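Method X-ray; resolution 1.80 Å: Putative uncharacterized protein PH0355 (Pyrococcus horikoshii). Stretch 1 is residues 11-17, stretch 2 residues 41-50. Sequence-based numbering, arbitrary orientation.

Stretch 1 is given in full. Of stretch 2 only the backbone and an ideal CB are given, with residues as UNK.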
ATOM      1  N   TYR A  11      -5.082  -3.985  -8.662  1.00 17.21           N
ATOM      2  CA  TYR A  11      -5.234  -3.753  -7.230  1.00 18.94           C
ATOM      3  C   TYR A  11      -6.574  -3.118  -6.891  1.00 19.70           C
ATOM      4  O   TYR A  11      -7.114  -3.337  -5.808  1.00 18.35           O
ATOM      5  CB  TYR A  11      -4.085  -2.887  -6.711  1.00 17.28           C
ATOM      6  CG  TYR A  11      -2.748  -3.555  -6.882  1.00 17.97           C
ATOM      7  CD1 TYR A  11      -2.531  -4.850  -6.402  1.00 16.26           C
ATOM      8  CD2 TYR A  11      -1.703  -2.915  -7.547  1.00 19.20           C
ATOM      9  CE1 TYR A  11      -1.308  -5.489  -6.585  1.00 18.57           C
ATOM     10  CE2 TYR A  11      -0.475  -3.547  -7.735  1.00 21.05           C
ATOM     11  CZ  TYR A  11      -0.287  -4.834  -7.252  1.00 19.01           C
ATOM     12  OH  TYR A  11       0.920  -5.465  -7.449  1.00 21.69           O
ATOM     13  N   ILE A  12      -7.117  -2.340  -7.820  1.00 19.53           N
ATOM     14  CA  ILE A  12      -8.407  -1.705  -7.595  1.00 18.84           C
ATOM     15  C   ILE A  12      -9.460  -2.780  -7.343  1.00 22.22           C
ATOM     16  O   ILE A  12     -10.262  -2.673  -6.414  1.00 21.05           O
ATOM     17  CB  ILE A  12      -8.831  -0.841  -8.812  1.00 18.20           C
ATOM     18  CG1 ILE A  12      -7.863   0.335  -8.966  1.00 18.28           C
ATOM     19  CG2 ILE A  12     -10.261  -0.336  -8.630  1.00 19.68           C
ATOM     20  CD1 ILE A  12      -8.164   1.243 -10.145  1.00 18.68           C
ATOM     21  N   GLU A  13      -9.438  -3.826  -8.164  1.00 23.63           N
ATOM     22  CA  GLU A  13     -10.393  -4.916  -8.035  1.00 26.08           C
ATOM     23  C   GLU A  13     -10.211  -5.712  -6.741  1.00 24.16           C
ATOM     24  O   GLU A  13     -11.189  -6.040  -6.069  1.00 19.42           O
ATOM     25  CB  GLU A  13     -10.279  -5.859  -9.236  1.00 32.90           C
ATOM     26  CG  GLU A  13     -11.270  -7.011  -9.201  1.00 40.31           C
ATOM     27  CD  GLU A  13     -11.131  -7.940 -10.388  1.00 47.03           C
ATOM     28  OE1 GLU A  13     -10.015  -8.459 -10.611  1.00 51.33           O
ATOM     29  OE2 GLU A  13     -12.139  -8.155 -11.097  1.00 50.78           O
ATOM     30  N   LEU A  14      -8.961  -6.014  -6.400  1.00 23.45           N
ATOM     31  CA  LEU A  14      -8.656  -6.781  -5.191  1.00 21.91           C
ATOM     32  C   LEU A  14      -9.084  -6.063  -3.919  1.00 20.29           C
ATOM     33  O   LEU A  14      -9.503  -6.697  -2.950  1.00 20.59           O
ATOM     34  CB  LEU A  14      -7.160  -7.098  -5.138  1.00 21.87           C
ATOM     35  CG  LEU A  14      -6.692  -8.125  -6.174  1.00 23.24           C
ATOM     36  CD1 LEU A  14      -5.179  -8.153  -6.237  1.00 23.29           C
ATOM     37  CD2 LEU A  14      -7.246  -9.496  -5.807  1.00 24.44           C
ATOM     38  N   ILE A  15      -8.973  -4.738  -3.919  1.00 16.82           N
ATOM     39  CA  ILE A  15      -9.376  -3.951  -2.762  1.00 16.48           C
ATOM     40  C   ILE A  15     -10.901  -3.936  -2.660  1.00 18.41           C
ATOM     41  O   ILE A  15     -11.460  -4.110  -1.580  1.00 17.98           O
ATOM     42  CB  ILE A  15      -8.848  -2.506  -2.863  1.00 14.79           C
ATOM     43  CG1 ILE A  15      -7.316  -2.518  -2.806  1.00 14.60           C
ATOM     44  CG2 ILE A  15      -9.423  -1.656  -1.737  1.00 16.61           C
ATOM     45  CD1 ILE A  15      -6.678  -1.143  -2.950  1.00 16.21           C
ATOM     46  N   LYS A  16     -11.573  -3.733  -3.790  1.00 21.75           N
ATOM     47  CA  LYS A  16     -13.033  -3.716  -3.802  1.00 25.79           C
ATOM     48  C   LYS A  16     -13.588  -5.055  -3.321  1.00 27.64           C
ATOM     49  O   LYS A  16     -14.603  -5.102  -2.624  1.00 29.24           O
ATOM     50  CB  LYS A  16     -13.557  -3.443  -5.215  1.00 29.10           C
ATOM     51  CG  LYS A  16     -13.267  -2.051  -5.751  1.00 33.97           C
ATOM     52  CD  LYS A  16     -13.858  -1.886  -7.148  1.00 38.01           C
ATOM     53  CE  LYS A  16     -13.600  -0.498  -7.714  1.00 41.23           C
ATOM     54  NZ  LYS A  16     -14.259   0.570  -6.911  1.00 42.05           N
ATOM     55  N   ALA A  17     -12.909  -6.137  -3.693  1.00 27.28           N
ATOM     56  CA  ALA A  17     -13.328  -7.488  -3.326  1.00 29.24           C
ATOM     57  C   ALA A  17     -12.990  -7.863  -1.882  1.00 29.08           C
ATOM     58  O   ALA A  17     -13.388  -8.924  -1.402  1.00 28.43           O
ATOM     59  CB  ALA A  17     -12.708  -8.495  -4.287  1.00 28.97           C
ATOM     60  N   UNK A  41      -8.139   8.755  -2.548  1.00 13.19           N
ATOM     61  CA  UNK A  41      -8.825   8.642  -3.830  1.00 14.88           C
ATOM     62  C   UNK A  41      -7.811   8.016  -4.778  1.00 13.52           C
ATOM     63  O   UNK A  41      -6.795   8.633  -5.105  1.00 13.76           O
ATOM     64  CB  UNK A  41      -9.335   9.992  -4.340  1.00 14.88           C
ATOM     65  N   UNK A  42      -8.081   6.787  -5.204  1.00 12.44           N
ATOM     66  CA  UNK A  42      -7.173   6.064  -6.094  1.00 13.46           C
ATOM     67  C   UNK A  42      -7.486   6.207  -7.580  1.00 12.91           C
ATOM     68  O   UNK A  42      -8.645   6.199  -7.989  1.00 15.86           O
ATOM     69  CB  UNK A  42      -7.189   4.579  -5.728  1.00 13.46           C
ATOM     70  N   UNK A  43      -6.425   6.332  -8.370  1.00 15.93           N
ATOM     71  CA  UNK A  43      -6.504   6.414  -9.824  1.00 15.82           C
ATOM     72  C   UNK A  43      -7.635   7.273 -10.383  1.00 14.52           C
ATOM     73  O   UNK A  43      -8.513   6.777 -11.093  1.00 14.70           O
ATOM     74  CB  UNK A  43      -6.645   4.999 -10.388  1.00 15.82           C
ATOM     75  N   UNK A  44      -7.607   8.561 -10.061  1.00 16.00           N
ATOM     76  CA  UNK A  44      -8.609   9.481 -10.572  1.00 18.18           C
ATOM     77  C   UNK A  44     -10.060   9.191 -10.247  1.00 19.05           C
ATOM     78  O   UNK A  44     -10.944   9.490 -11.052  1.00 20.58           O
ATOM     79  CB  UNK A  44      -8.472   9.543 -12.095  1.00 18.18           C
ATOM     80  N   UNK A  45     -10.318   8.605  -9.083  1.00 16.76           N
ATOM     81  CA  UNK A  45     -11.688   8.330  -8.694  1.00 18.58           C
ATOM     82  C   UNK A  45     -12.224   6.933  -8.947  1.00 18.46           C
ATOM     83  O   UNK A  45     -13.395   6.666  -8.677  1.00 19.33           O
ATOM     84  CB  UNK A  45     -12.599   9.324  -9.417  1.00 18.58           C
ATOM     85  N   UNK A  46     -11.391   6.036  -9.460  1.00 17.70           N
ATOM     86  CA  UNK A  46     -11.840   4.675  -9.717  1.00 18.90           C
ATOM     87  C   UNK A  46     -12.135   3.926  -8.419  1.00 20.69           C
ATOM     88  O   UNK A  46     -12.849   2.921  -8.416  1.00 20.52           O
ATOM     89  CB  UNK A  46     -10.788   3.919 -10.531  1.00 18.90           C
ATOM     90  N   UNK A  47     -11.594   4.429  -7.316  1.00 17.94           N
ATOM     91  CA  UNK A  47     -11.806   3.806  -6.014  1.00 18.98           C
ATOM     92  C   UNK A  47     -11.476   4.771  -4.884  1.00 16.93           C
ATOM     93  O   UNK A  47     -10.491   5.505  -4.950  1.00 15.16           O
ATOM     94  CB  UNK A  47     -10.960   2.537  -5.886  1.00 18.98           C
ATOM     95  N   UNK A  48     -12.314   4.769  -3.854  1.00 15.96           N
ATOM     96  CA  UNK A  48     -12.119   5.622  -2.690  1.00 15.59           C
ATOM     97  C   UNK A  48     -12.047   4.712  -1.473  1.00 14.35           C
ATOM     98  O   UNK A  48     -12.836   3.780  -1.347  1.00 17.01           O
ATOM     99  CB  UNK A  48     -13.237   6.658  -2.552  1.00 15.59           C
ATOM    100  N   UNK A  49     -11.094   4.967  -0.585  1.00 16.05           N
ATOM    101  CA  UNK A  49     -10.959   4.143   0.609  1.00 13.50           C
ATOM    102  C   UNK A  49     -10.746   4.988   1.850  1.00 15.75           C
ATOM    103  O   UNK A  49     -10.296   6.130   1.769  1.00 14.54           O
ATOM    104  CB  UNK A  49      -9.801   3.157   0.446  1.00 13.50           C
ATOM    105  N   UNK A  50     -11.087   4.413   2.996  1.00 15.64           N
ATOM    106  CA  UNK A  50     -10.899   5.075   4.280  1.00 16.74           C
ATOM    107  C   UNK A  50      -9.616   4.500   4.870  1.00 13.76           C
ATOM    108  O   UNK A  50      -9.370   3.299   4.754  1.00 12.38           O
ATOM    109  CB  UNK A  50     -12.096   4.875   5.211  1.00 16.74           C
TER

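Residues 11-16 of stretch 1 are helical and offer stretch 2 three side chains: Ile 12 and Ile 15, both apolar, and Lys 16, whose amine reaches across. Position 41 is out of reach, its ideal CB with nothing of the helix within 5.5 Å, so the contact sets no rule; it is Ile 41.

At position 42, CA-to-CB points toward the helix, but the ideal CB, 5.4 Å from Ile 12 CG1, is too far for contact by itself. A longer apolar group, aliphatic or aromatic, extended toward Ile 15 would find a partner. The residue is Phe 42, at chi1 m, and its CE2 comes 4.3 Å from Ile 15 CD1, which meets the ring obliquely.

Position 43 also points toward stretch 1, its ideal CB 4.1 Å from Ile 12 CD1. Phi is positive (41/62), which glycine, asparagine or aspartate tolerate best; an unbranched side chain could touch the isoleucine with CB, then turn out. Glu 43 does so: its carboxylate leads away and OE1 is hydrogen-bonded elsewhere in the structure.

Positions 44 and 45 lie beyond the helix's reach. The backbone favours glycine at 44 (59/32), where phi is positive, and calls for it at 45 (97/3), where a CB would jam against the preceding carbonyl O. They are Gly 44 and Gly 45, in the turn leading back to the second strand.

Position 46 points sideways, with its ideal CB 3.8 Å from Ile 12 CD1 and open space beyond. A long, flexible or polar chain would suit, its first carbons covering the methyl. In Lys 46, CB makes that contact and the amine leads away. The backbone also contributes: Lys 16 NZ donates a hydrogen bond to Lys 46 O at 3.1 Å, a link that requires no particular side chain here.

Position 47 faces the helix, its ideal CB 4.0 Å from both Ile 12 CG2 and Lys 16 NZ. The amine could suit a polar or acidic group, but the two isoleucines favour an apolar one such as leucine, isoleucine or methionine. Leu 47 (chi1 t, chi2 p) puts CB 4.0 Å from Ile 12 CG2, CD2 3.7 Å from Ile 15 CG2 and CD1 3.5 Å from Lys 16 NZ.

Position 48 points away, as strand alternation predicts, leaving polar or charged choices free; it is Lys 48. Position 49 points toward again, but its ideal CB is 5.3 Å from Ile 15 CG2, so a branched aliphatic could close the gap. Val 49 does, with CG1 4.1 Å from Ile 15 CG2. Position 50 is out of reach and unconstrained by the helix; it is Lys 50.

Stretch 2, residues 41-50: IFEGGKLKVK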
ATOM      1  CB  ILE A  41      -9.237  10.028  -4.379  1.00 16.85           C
ATOM      2  CG1 ILE A  41     -10.098  10.765  -3.353  1.00 20.96           C
ATOM      3  CG2 ILE A  41      -9.997   9.863  -5.692  1.00 19.91           C
ATOM      4  CD1 ILE A  41     -11.383  10.050  -2.991  1.00 22.35           C
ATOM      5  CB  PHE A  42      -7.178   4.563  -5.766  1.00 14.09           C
ATOM      6  CG  PHE A  42      -6.407   4.190  -4.532  1.00 14.88           C
ATOM      7  CD1 PHE A  42      -5.047   4.464  -4.431  1.00 16.03           C
ATOM      8  CD2 PHE A  42      -7.034   3.508  -3.489  1.00 15.55           C
ATOM      9  CE1 PHE A  42      -4.318   4.061  -3.309  1.00 18.78           C
ATOM     10  CE2 PHE A  42      -6.313   3.100  -2.362  1.00 14.64           C
ATOM     11  CZ  PHE A  42      -4.953   3.377  -2.276  1.00 16.04           C
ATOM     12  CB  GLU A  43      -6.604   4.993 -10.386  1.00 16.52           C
ATOM     13  CG  GLU A  43      -6.212   4.839 -11.845  1.00 17.56           C
ATOM     14  CD  GLU A  43      -4.780   5.258 -12.125  1.00 20.35           C
ATOM     15  OE1 GLU A  43      -3.930   5.161 -11.211  1.00 18.21           O
ATOM     16  OE2 GLU A  43      -4.499   5.671 -13.271  1.00 19.96           O
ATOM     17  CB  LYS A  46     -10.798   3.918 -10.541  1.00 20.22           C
ATOM     18  CG  LYS A  46     -10.728   4.388 -11.984  1.00 21.40           C
ATOM     19  CD  LYS A  46      -9.732   3.593 -12.800  1.00 24.89           C
ATOM     20  CE  LYS A  46      -9.803   3.998 -14.269  1.00 26.46           C
ATOM     21  NZ  LYS A  46      -8.807   3.273 -15.098  1.00 28.90           N
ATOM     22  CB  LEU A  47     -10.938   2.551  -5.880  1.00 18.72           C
ATOM     23  CG  LEU A  47     -10.889   1.905  -4.490  1.00 17.56           C
ATOM     24  CD1 LEU A  47     -12.253   1.331  -4.121  1.00 19.43           C
ATOM     25  CD2 LEU A  47      -9.825   0.823  -4.488  1.00 17.61           C
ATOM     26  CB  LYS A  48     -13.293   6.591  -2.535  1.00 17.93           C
ATOM     27  CG  LYS A  48     -13.115   7.603  -1.420  1.00 25.88           C
ATOM     28  CD  LYS A  48     -14.406   8.360  -1.131  1.00 30.63           C
ATOM     29  CE  LYS A  48     -14.933   9.081  -2.359  1.00 32.20           C
ATOM     30  NZ  LYS A  48     -16.165   9.856  -2.036  1.00 34.20           N
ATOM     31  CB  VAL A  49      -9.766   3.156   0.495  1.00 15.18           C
ATOM     32  CG1 VAL A  49      -9.957   2.236  -0.704  1.00 12.42           C
ATOM     33  CG2 VAL A  49      -8.455   3.933   0.380  1.00 14.22           C
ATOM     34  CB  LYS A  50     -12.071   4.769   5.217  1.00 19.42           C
ATOM     35  CG  LYS A  50     -11.825   5.158   6.670  1.00 23.20           C
ATOM     36  CD  LYS A  50     -11.755   6.671   6.879  1.00 26.32           C
ATOM     37  CE  LYS A  50     -13.136   7.304   6.798  1.00 32.12           C
ATOM     38  NZ  LYS A  50     -13.115   8.732   7.221  1.00 35.29           N
TER
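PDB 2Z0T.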